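Local coordinates for protein type VI secretion system component (Escherichia coli O6, PDB 2P5Z) that is a component of the type VI secretion system and probably forms part of a puncturing device resembling phage T4 tail proteins gp27 and gp5, at residues I184-F188 with S206-R210. Numbering follows the deposited sequence.
Sequences IWFRF and SGYER
Gly207, at the end of a short 3-10 segment, points its carbonyl toward the Arg187 guanidinium, with the rim of the Trp185 ring beside it: its O lies 4.0 Å from Trp185 CH2 and 3.9 Å from Arg187 NE, too far from NE for a hydrogen bond. Next along, Tyr208 starts away from strand 185-191, but its ring swings back and receives the indole at its edge, with CE1 3.7 Å from Trp185 CZ2. The two rings meet obliquely, planes at 42° and centroids 5.9 Å apart. Beyond this pair, Tyr208 OH bonds to the backbone N of Tyr373, whose ring meets Trp185 edge-to-face; with Tyr202, the indole sits in an aromatic cluster. Glu209 then reaches across on an extended chain, its CG anti to the backbone N (chi1 -169°), bringing OE2 3.4 Å from Arg187 NH2 in a rather long salt bridge. Guanidinium and carboxylate planes are 50° apart, so they do not pair flat; Glu200 offers NH2 a second, weak ion pair. An aromatic contact and one ion pair, without a cross-segment hydrogen bond, thus join edge strand 185-191 of a three-stranded sheet (with 150-153 and 196-202) to the turn running into strand 209-214, which pairs with 326-330, consistent with the similarity to gp27.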
# COMPACT_ATOMS: atom_id res chain seq x y z
N ILE A 184 -4.16 15.25 20.58
CA ILE A 184 -3.23 15.13 21.71
C ILE A 184 -1.96 14.50 21.16
O ILE A 184 -2.00 13.64 20.28
CB ILE A 184 -3.82 14.26 22.87
CG1 ILE A 184 -4.95 14.99 23.59
CG2 ILE A 184 -2.77 13.90 23.93
CD1 ILE A 184 -5.72 14.09 24.56
N TRP A 185 -0.82 14.95 21.66
CA TRP A 185 0.44 14.40 21.23
C TRP A 185 1.31 13.98 22.40
O TRP A 185 1.09 14.40 23.53
CB TRP A 185 1.20 15.37 20.34
CG TRP A 185 1.43 16.72 20.91
CD1 TRP A 185 0.58 17.79 20.83
CD2 TRP A 185 2.60 17.18 21.59
NE1 TRP A 185 1.15 18.89 21.45
CE2 TRP A 185 2.38 18.54 21.92
CE3 TRP A 185 3.79 16.57 21.97
CZ2 TRP A 185 3.33 19.30 22.61
CZ3 TRP A 185 4.75 17.34 22.66
CH2 TRP A 185 4.51 18.69 22.97
N PHE A 186 2.28 13.14 22.10
CA PHE A 186 3.22 12.74 23.13
C PHE A 186 4.70 12.77 22.73
O PHE A 186 5.06 12.71 21.54
CB PHE A 186 2.84 11.37 23.71
CG PHE A 186 2.79 10.25 22.72
CD1 PHE A 186 1.63 10.00 21.99
CD2 PHE A 186 3.88 9.41 22.55
CE1 PHE A 186 1.57 8.93 21.09
CE2 PHE A 186 3.84 8.33 21.64
CZ PHE A 186 2.67 8.07 20.94
N ARG A 187 5.55 12.83 23.75
CA ARG A 187 6.97 12.61 23.59
C ARG A 187 7.50 11.77 24.73
O ARG A 187 6.81 11.56 25.73
CB ARG A 187 7.72 13.94 23.55
CG ARG A 187 7.80 14.68 24.86
CD ARG A 187 8.21 16.09 24.57
NE ARG A 187 8.30 16.91 25.76
CZ ARG A 187 9.38 17.02 26.51
NH1 ARG A 187 10.49 16.35 26.19
NH2 ARG A 187 9.35 17.80 27.59
N PHE A 188 8.73 11.32 24.58
CA PHE A 188 9.38 10.53 25.60
C PHE A 188 10.38 11.38 26.35
O PHE A 188 10.95 12.31 25.80
CB PHE A 188 10.01 9.30 24.97
CG PHE A 188 9.02 8.34 24.42
CD1 PHE A 188 8.54 7.29 25.20
CD2 PHE A 188 8.52 8.48 23.14
CE1 PHE A 188 7.61 6.42 24.71
CE2 PHE A 188 7.57 7.61 22.65
CZ PHE A 188 7.13 6.57 23.44
N SER A 206 2.38 24.82 25.39
CA SER A 206 2.97 24.83 26.72
C SER A 206 3.61 23.48 27.08
O SER A 206 4.17 23.31 28.16
CB SER A 206 1.92 25.21 27.76
OG SER A 206 0.93 24.21 27.87
N GLY A 207 3.55 22.53 26.16
CA GLY A 207 4.24 21.27 26.35
C GLY A 207 5.63 21.25 25.78
O GLY A 207 6.40 20.32 26.04
N TYR A 208 5.95 22.28 25.01
CA TYR A 208 7.23 22.41 24.34
C TYR A 208 8.31 22.70 25.37
O TYR A 208 8.06 23.38 26.36
CB TYR A 208 7.22 23.57 23.34
CG TYR A 208 6.22 23.50 22.20
CD1 TYR A 208 5.51 22.35 21.90
CD2 TYR A 208 6.02 24.61 21.38
CE1 TYR A 208 4.60 22.32 20.84
CE2 TYR A 208 5.14 24.59 20.31
CZ TYR A 208 4.43 23.45 20.04
OH TYR A 208 3.54 23.44 18.98
N GLU A 209 9.50 22.17 25.15
CA GLU A 209 10.59 22.45 26.07
C GLU A 209 11.48 23.57 25.54
O GLU A 209 11.99 23.51 24.42
CB GLU A 209 11.39 21.18 26.34
CG GLU A 209 12.36 21.35 27.48
CD GLU A 209 13.13 20.08 27.76
OE1 GLU A 209 14.29 20.18 28.22
OE2 GLU A 209 12.57 18.99 27.51
N ARG A 210 11.63 24.61 26.35
CA ARG A 210 12.41 25.79 26.00
C ARG A 210 13.68 25.85 26.87
O ARG A 210 13.64 25.45 28.04
CB ARG A 210 11.55 27.04 26.19
CG ARG A 210 10.51 27.23 25.11
CD ARG A 210 9.30 27.99 25.64
NE ARG A 210 8.66 28.79 24.59
CZ ARG A 210 8.82 30.11 24.46
NH1 ARG A 210 9.58 30.79 25.32
NH2 ARG A 210 8.21 30.76 23.48